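Local coordinates for nitrate transport protein (Xanthomonas axonopodis pv. citri, PDB 3KSX) that probably binds alkanesulfonates as the periplasmic component of an uptake transporter, and holds the sulfonate buffer MOPS in this crystal form, at residues L163-P167 against A168-A172; R148-K152 against S153-M157; F136-S140 against S141-L145. All blocks are in the same frame, centred on the assembly; numbering follows the deposited sequence.

Followed from the N terminus, the three contacts come in series, and none nests in or crosses another. Contact 3 (136-145) closes the loop between strand 133-136 and the start of helix 141-152. Contact 2 (148-157) ends that helix and turns the chain into the loop leading to strand 161-164, which lies parallel to 133-136, so contacts 3 and 2 stand at the two ends of the helix in a beta-alpha-beta crossover. Contact 1 (163-172) leads from this second strand, at one edge of its five-stranded mixed sheet, into helix 167-175. Backbone pairing of Leu163 and Leu165 with Phe136 ties contact 1 directly to contact 3, whereas contacts 1 and 2 do not touch.

Contact 1 of 3, residues L163-P167 against A168-A172; sequences LYLSP and ANARA
The Asn169 carboxamide turns one face to the hydroxyl of Ser166, whose OG sits above the group and nearer its nitrogen, 3.2 Å from Asn169 ND2. An approach over the face is not one that an amide N-H can use, so this pair is packing and not a hydrogen bond. Both residues belong to the N-terminal cap of helix 167-175, which follows strand 161-164 after a short bend. Ser166 is the N-cap. With OG placed between its backbone N and carbonyl carbon (chi1 72°), the hydroxyl is turned back over the first helical turn, where it takes a weak, long bond from Asn169 N at 3.5 Å. The firmer hold comes from the backbone: Ala170 N donates to Ser166 O at 2.8 Å, and Pro167 O, in the first residue of the helix, receives Arg171 N.

Leu165, just ahead of the cap, packs back on the same turn. Its CB rests 3.8 Å from Ala170 CB, the two positions that a hydrophobic staple joins, and its CD1 reaches Ala170 CA at 3.9 Å. Its CD2 meets Asn169 CB, the two side chains crossing at about a right angle. A sulfate ion, probably from the crystallisation liquor, lies about 4 Å from the Leu165 side chain. Beyond the turn, Pro167 packs on Trp185 and Trp188, while the Tyr164 ring makes a cation-pi contact with Lys138. Ala170 CB ends 3.4 Å from Ser166 O, the same oxygen that its own backbone N-H binds.

Contact 2 of 3, residues R148-K152 against S153-M157; sequences RVLAK and SGLSM
Leu150 and Leu155 share one rotamer, each with CG anti to its carbonyl carbon (chi1 -72° and -70°), and this lets the two isobutyl groups meet, Leu150 CD2 lying 3.8 Å from Leu155 CD1. Met157, bent at both chi2 and chi3, brings SD to 4.1 Å from Leu150 CD1 and lies nearly perpendicular to that side chain. The backbone between them forms a Schellman motif that ends helix 141-152. Leu155 N donates to Leu150 O at 2.8 Å and Gly154 N to Ala151 O at 3.1 Å, with Gly154 taking the positive phi (66°) of the C-prime residue. Leu150 O is gripped twice, since Ser153 N also binds it, the two donors arriving from opposite faces of the carbonyl plane. The Leu150-Leu155 pair is the apolar contact that often accompanies this motif. One residue earlier, a water joins Val149 O to Ser153 OG, 2.8 Å from each, and so serves a carbonyl of the last turn.

Val149 and Ser153 pack on Val126 and Leu155 on Lys130, both in loops, while Met157 folds back along helix 141-152 onto Leu147 and His143 and reaches Phe136, at the end of strand 133-136.

Contact 3 of 3, residues F136-S140 against S141-L145; sequences FQKGS and SAHNL
His143 leans back from the first turn of helix 141-152 over the loop that leads into it. Its CB lies 3.2 Å from Ser140 O, the carbonyl that also accepts the His143 backbone N-H. CG stands anti to the backbone N (chi1 -159°), which swings the ring off the helix toward Phe136 and Gly139. CG and CD2 each meet Phe136 CE1 at 3.4 Å, and this carbon sits over the centre of the imidazole face. The two ring planes are inclined at 53°, an oblique meeting. At the imidazole edge, ND1 accepts Gly139 N at 2.9 Å; the bond is nearly straight and lies in the ring plane, which fixes the rotation of the ring and is consistent with a proton on NE2. At the tip, His143 NE2 still lies 3.7 Å from Phe136 CE1. The aliphatic chain of Lys138 runs alongside, its CG near CE1 of the histidine.

Ser140 is the N-cap. Its OG accepts Ala142 N at 3.1 Å and donates to a lone pair of Gln137 O at 2.8 Å. That oxygen also accepts Ser140 N, closing the type II turn 137-140, in which Gly139 takes a positive phi. The helix start is part of the ligand site: Ser141 N hydrogen-bonds the bound MOPS, as would suit an anionic sulfonate, and Ser141 OG bonds Glu113.

Around this corner, Ala142 packs on Ala183 and Trp185 of strand 181-185, and Asn144 touches Thr290 and Phe294 of helix 281-296.

Contact 1 of 3, residues L163-P167 against A168-A172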
loop_
_atom_site.group_PDB
_atom_site.type_symbol
_atom_site.label_atom_id
_atom_site.label_comp_id
_atom_site.label_asym_id
_atom_site.label_seq_id
_atom_site.Cartn_x
_atom_site.Cartn_y
_atom_site.Cartn_z
ATOM N N LEU A 163 -11.115 -12.616 7.764
ATOM C CA LEU A 163 -10.450 -13.666 7.056
ATOM C C LEU A 163 -9.150 -13.023 6.515
ATOM O O LEU A 163 -9.148 -12.229 5.544
ATOM C CB LEU A 163 -11.376 -14.259 5.959
ATOM C CG LEU A 163 -12.801 -14.595 6.380
ATOM C CD1 LEU A 163 -13.679 -14.926 5.189
ATOM C CD2 LEU A 163 -12.887 -15.718 7.433
ATOM N N TYR A 164 -8.046 -13.339 7.181
ATOM C CA TYR A 164 -6.769 -12.806 6.800
ATOM C C TYR A 164 -6.262 -13.462 5.544
ATOM O O TYR A 164 -5.770 -14.564 5.626
ATOM C CB TYR A 164 -5.784 -13.001 7.950
ATOM C CG TYR A 164 -6.184 -12.313 9.216
ATOM C CD1 TYR A 164 -6.475 -10.960 9.231
ATOM C CD2 TYR A 164 -6.308 -13.023 10.402
ATOM C CE1 TYR A 164 -6.790 -10.308 10.411
ATOM C CE2 TYR A 164 -6.671 -12.374 11.588
ATOM C CZ TYR A 164 -6.898 -11.037 11.577
ATOM O OH TYR A 164 -7.264 -10.443 12.737
ATOM N N LEU A 165 -6.403 -12.815 4.385
ATOM C CA LEU A 165 -6.050 -13.375 3.110
ATOM C C LEU A 165 -5.311 -12.373 2.253
ATOM O O LEU A 165 -5.686 -11.218 2.243
ATOM C CB LEU A 165 -7.320 -13.783 2.387
ATOM C CG LEU A 165 -8.089 -14.950 3.039
ATOM C CD1 LEU A 165 -9.432 -15.070 2.360
ATOM C CD2 LEU A 165 -7.294 -16.295 2.939
ATOM N N SER A 166 -4.264 -12.842 1.574
ATOM C CA SER A 166 -3.635 -12.046 0.517
ATOM C C SER A 166 -4.577 -11.637 -0.585
ATOM O O SER A 166 -5.596 -12.236 -0.803
ATOM C CB SER A 166 -2.427 -12.821 -0.084
ATOM O OG SER A 166 -2.908 -13.890 -0.858
ATOM N N PRO A 167 -4.206 -10.593 -1.367
ATOM C CA PRO A 167 -5.196 -10.188 -2.308
ATOM C C PRO A 167 -5.687 -11.288 -3.294
ATOM O O PRO A 167 -6.867 -11.349 -3.620
ATOM C CB PRO A 167 -4.513 -9.035 -3.051
ATOM C CG PRO A 167 -3.561 -8.413 -2.021
ATOM C CD PRO A 167 -3.132 -9.615 -1.151
ATOM N N ALA A 168 -4.796 -12.141 -3.774
ATOM C CA ALA A 168 -5.207 -13.186 -4.739
ATOM C C ALA A 168 -6.055 -14.229 -4.053
ATOM O O ALA A 168 -7.016 -14.744 -4.656
ATOM C CB ALA A 168 -3.935 -13.872 -5.411
ATOM N N ASN A 169 -5.692 -14.559 -2.819
ATOM C CA ASN A 169 -6.495 -15.560 -2.120
ATOM C C ASN A 169 -7.843 -15.075 -1.677
ATOM O O ASN A 169 -8.828 -15.847 -1.677
ATOM C CB ASN A 169 -5.774 -16.157 -0.948
ATOM C CG ASN A 169 -4.571 -16.930 -1.378
ATOM O OD1 ASN A 169 -4.492 -17.387 -2.536
ATOM N ND2 ASN A 169 -3.597 -17.012 -0.497
ATOM N N ALA A 170 -7.884 -13.805 -1.284
ATOM C CA ALA A 170 -9.139 -13.148 -1.008
ATOM C C ALA A 170 -10.014 -13.040 -2.261
ATOM O O ALA A 170 -11.209 -13.219 -2.182
ATOM C CB ALA A 170 -8.922 -11.747 -0.328
ATOM N N ARG A 171 -9.426 -12.787 -3.441
ATOM C CA ARG A 171 -10.219 -12.646 -4.662
ATOM C C ARG A 171 -10.825 -13.978 -4.927
ATOM O O ARG A 171 -11.937 -14.045 -5.362
ATOM C CB ARG A 171 -9.306 -12.343 -5.842
ATOM C CG ARG A 171 -9.992 -12.540 -7.193
ATOM C CD ARG A 171 -10.748 -11.294 -7.482
ATOM N NE ARG A 171 -11.723 -11.439 -8.609
ATOM C CZ ARG A 171 -12.966 -11.937 -8.493
ATOM N NH1 ARG A 171 -13.398 -12.407 -7.334
ATOM N NH2 ARG A 171 -13.783 -11.965 -9.542
ATOM N N ALA A 172 -10.108 -15.050 -4.611
ATOM C CA ALA A 172 -10.647 -16.393 -4.941
ATOM C C ALA A 172 -11.744 -16.769 -3.980
ATOM O O ALA A 172 -12.767 -17.359 -4.428
ATOM C CB ALA A 172 -9.589 -17.429 -5.009
#

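Contact 2 of 3, residues R148-K152 against S153-M157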
loop_
_atom_site.group_PDB
_atom_site.type_symbol
_atom_site.label_atom_id
_atom_site.label_comp_id
_atom_site.label_asym_id
_atom_site.label_seq_id
_atom_site.Cartn_x
_atom_site.Cartn_y
_atom_site.Cartn_z
ATOM N N ARG A 148 -11.317 1.994 10.812
ATOM C CA ARG A 148 -11.767 3.354 10.910
ATOM C C ARG A 148 -13.216 3.473 10.382
ATOM O O ARG A 148 -14.019 4.223 10.945
ATOM C CB ARG A 148 -10.895 4.291 10.047
ATOM C CG ARG A 148 -9.359 4.469 10.447
ATOM C CD ARG A 148 -9.061 5.294 11.687
ATOM N NE ARG A 148 -9.936 6.469 11.708
ATOM C CZ ARG A 148 -9.755 7.574 10.973
ATOM N NH1 ARG A 148 -8.698 7.675 10.156
ATOM N NH2 ARG A 148 -10.668 8.530 11.024
ATOM N N VAL A 149 -13.569 2.708 9.357
ATOM C CA VAL A 149 -14.942 2.758 8.802
ATOM C C VAL A 149 -15.931 2.153 9.802
ATOM O O VAL A 149 -16.969 2.753 10.094
ATOM C CB VAL A 149 -14.980 2.075 7.411
ATOM C CG1 VAL A 149 -16.378 1.816 6.917
ATOM C CG2 VAL A 149 -14.309 2.948 6.398
ATOM N N LEU A 150 -15.608 0.981 10.316
ATOM C CA LEU A 150 -16.421 0.288 11.297
ATOM C C LEU A 150 -16.656 1.204 12.501
ATOM O O LEU A 150 -17.783 1.358 12.996
ATOM C CB LEU A 150 -15.754 -1.010 11.718
ATOM C CG LEU A 150 -15.753 -2.148 10.646
ATOM C CD1 LEU A 150 -15.010 -3.312 11.211
ATOM C CD2 LEU A 150 -17.180 -2.518 10.305
ATOM N N ALA A 151 -15.596 1.884 12.942
ATOM C CA ALA A 151 -15.767 2.691 14.166
ATOM C C ALA A 151 -16.790 3.844 14.014
ATOM O O ALA A 151 -17.399 4.284 15.027
ATOM C CB ALA A 151 -14.456 3.203 14.635
ATOM N N LYS A 152 -16.940 4.360 12.805
ATOM C CA LYS A 152 -17.922 5.376 12.532
ATOM C C LYS A 152 -19.364 4.886 12.700
ATOM O O LYS A 152 -20.260 5.713 12.921
ATOM C CB LYS A 152 -17.695 6.016 11.153
ATOM C CG LYS A 152 -16.515 6.984 11.051
ATOM C CD LYS A 152 -16.476 7.581 9.650
ATOM C CE LYS A 152 -15.714 8.902 9.557
ATOM N NZ LYS A 152 -15.273 9.478 10.874
ATOM N N SER A 153 -19.605 3.575 12.602
ATOM C CA SER A 153 -20.925 2.975 12.790
ATOM C C SER A 153 -20.989 2.249 14.122
ATOM O O SER A 153 -21.895 1.443 14.388
ATOM C CB SER A 153 -21.224 2.018 11.649
ATOM O OG SER A 153 -21.379 2.802 10.480
ATOM N N GLY A 154 -20.037 2.574 14.991
ATOM C CA GLY A 154 -20.002 1.913 16.255
ATOM C C GLY A 154 -19.688 0.433 16.199
ATOM O O GLY A 154 -20.114 -0.324 17.072
ATOM N N LEU A 155 -18.887 -0.002 15.211
ATOM C CA LEU A 155 -18.479 -1.403 15.193
ATOM C C LEU A 155 -16.986 -1.512 15.460
ATOM O O LEU A 155 -16.254 -0.621 15.099
ATOM C CB LEU A 155 -18.798 -2.036 13.819
ATOM C CG LEU A 155 -20.288 -2.231 13.539
ATOM C CD1 LEU A 155 -20.529 -2.620 12.056
ATOM C CD2 LEU A 155 -20.853 -3.275 14.449
ATOM N N SER A 156 -16.532 -2.560 16.118
ATOM C CA SER A 156 -15.087 -2.681 16.205
ATOM C C SER A 156 -14.663 -3.916 15.446
ATOM O O SER A 156 -15.499 -4.686 14.938
ATOM C CB SER A 156 -14.611 -2.787 17.660
ATOM O OG SER A 156 -15.115 -3.993 18.193
ATOM N N MET A 157 -13.351 -4.154 15.458
ATOM C CA MET A 157 -12.810 -5.325 14.849
ATOM C C MET A 157 -13.363 -6.576 15.544
ATOM O O MET A 157 -13.460 -7.642 14.926
ATOM C CB MET A 157 -11.259 -5.316 14.860
ATOM C CG MET A 157 -10.682 -4.127 14.044
ATOM S SD MET A 157 -11.113 -4.198 12.298
ATOM C CE MET A 157 -10.561 -5.852 11.950
HETATM O O HOH W 1 -19.292 3.858 8.961
#

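Contact 3 of 3, residues F136-S140 against S141-L145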
loop_
_atom_site.group_PDB
_atom_site.type_symbol
_atom_site.label_atom_id
_atom_site.label_comp_id
_atom_site.label_asym_id
_atom_site.label_seq_id
_atom_site.Cartn_x
_atom_site.Cartn_y
_atom_site.Cartn_z
ATOM N N PHE A 136 -9.364 -9.571 4.335
ATOM C CA PHE A 136 -8.377 -8.461 4.072
ATOM C C PHE A 136 -7.001 -8.947 4.414
ATOM O O PHE A 136 -6.851 -9.917 5.163
ATOM C CB PHE A 136 -8.630 -7.145 4.896
ATOM C CG PHE A 136 -8.770 -7.368 6.415
ATOM C CD1 PHE A 136 -7.670 -7.068 7.282
ATOM C CD2 PHE A 136 -9.949 -7.846 6.982
ATOM C CE1 PHE A 136 -7.783 -7.235 8.641
ATOM C CE2 PHE A 136 -10.079 -8.025 8.402
ATOM C CZ PHE A 136 -8.958 -7.740 9.197
ATOM N N GLN A 137 -5.996 -8.242 3.917
ATOM C CA GLN A 137 -4.630 -8.578 4.320
ATOM C C GLN A 137 -4.337 -8.005 5.692
ATOM O O GLN A 137 -4.389 -6.801 5.897
ATOM C CB GLN A 137 -3.690 -8.014 3.247
ATOM C CG GLN A 137 -2.215 -8.063 3.646
ATOM C CD GLN A 137 -1.634 -9.456 3.560
ATOM O OE1 GLN A 137 -1.801 -10.161 2.584
ATOM N NE2 GLN A 137 -0.857 -9.822 4.578
ATOM N N LYS A 138 -4.015 -8.877 6.638
ATOM C CA LYS A 138 -3.686 -8.447 8.010
ATOM C C LYS A 138 -2.503 -7.469 7.976
ATOM O O LYS A 138 -1.488 -7.753 7.325
ATOM C CB LYS A 138 -3.286 -9.684 8.835
ATOM C CG LYS A 138 -3.055 -9.287 10.283
ATOM C CD LYS A 138 -2.425 -10.431 11.052
ATOM C CE LYS A 138 -3.052 -10.451 12.422
ATOM N NZ LYS A 138 -2.541 -11.589 13.269
ATOM N N GLY A 139 -2.609 -6.359 8.711
ATOM C CA GLY A 139 -1.478 -5.452 8.840
ATOM C C GLY A 139 -1.309 -4.627 7.547
ATOM O O GLY A 139 -0.301 -3.966 7.384
ATOM N N SER A 140 -2.298 -4.653 6.648
ATOM C CA SER A 140 -2.257 -3.797 5.393
ATOM C C SER A 140 -3.037 -2.495 5.569
ATOM O O SER A 140 -3.745 -2.282 6.550
ATOM C CB SER A 140 -2.855 -4.550 4.180
ATOM O OG SER A 140 -4.294 -4.582 4.275
ATOM N N SER A 141 -2.850 -1.525 4.665
ATOM C CA SER A 141 -3.744 -0.355 4.693
ATOM C C SER A 141 -5.256 -0.627 4.789
ATOM O O SER A 141 -5.976 0.168 5.381
ATOM C CB SER A 141 -3.513 0.543 3.443
ATOM O OG SER A 141 -3.884 -0.163 2.218
ATOM N N ALA A 142 -5.723 -1.780 4.296
ATOM C CA ALA A 142 -7.167 -2.183 4.344
ATOM C C ALA A 142 -7.580 -2.552 5.742
ATOM O O ALA A 142 -8.692 -2.315 6.133
ATOM C CB ALA A 142 -7.418 -3.366 3.353
ATOM N N HIS A 143 -6.628 -3.033 6.553
ATOM C CA HIS A 143 -6.899 -3.315 7.983
ATOM C C HIS A 143 -7.231 -2.005 8.697
ATOM O O HIS A 143 -8.229 -1.939 9.383
ATOM C CB HIS A 143 -5.649 -3.929 8.603
ATOM C CG HIS A 143 -5.879 -4.712 9.843
ATOM N ND1 HIS A 143 -4.937 -5.590 10.327
ATOM C CD2 HIS A 143 -6.893 -4.710 10.740
ATOM C CE1 HIS A 143 -5.367 -6.114 11.476
ATOM N NE2 HIS A 143 -6.544 -5.583 11.750
ATOM N N ASN A 144 -6.429 -0.963 8.468
ATOM C CA ASN A 144 -6.749 0.372 9.034
ATOM C C ASN A 144 -8.053 1.010 8.432
ATOM O O ASN A 144 -8.893 1.609 9.165
ATOM C CB ASN A 144 -5.559 1.350 8.881
ATOM C CG ASN A 144 -5.894 2.731 9.412
ATOM O OD1 ASN A 144 -6.159 2.879 10.613
ATOM N ND2 ASN A 144 -5.875 3.747 8.538
ATOM N N LEU A 145 -8.249 0.905 7.101
ATOM C CA LEU A 145 -9.520 1.361 6.492
ATOM C C LEU A 145 -10.733 0.702 7.182
ATOM O O LEU A 145 -11.700 1.402 7.573
ATOM C CB LEU A 145 -9.587 1.019 5.007
ATOM C CG LEU A 145 -10.969 1.305 4.386
ATOM C CD1 LEU A 145 -10.908 2.796 4.075
ATOM C CD2 LEU A 145 -11.200 0.507 3.118
#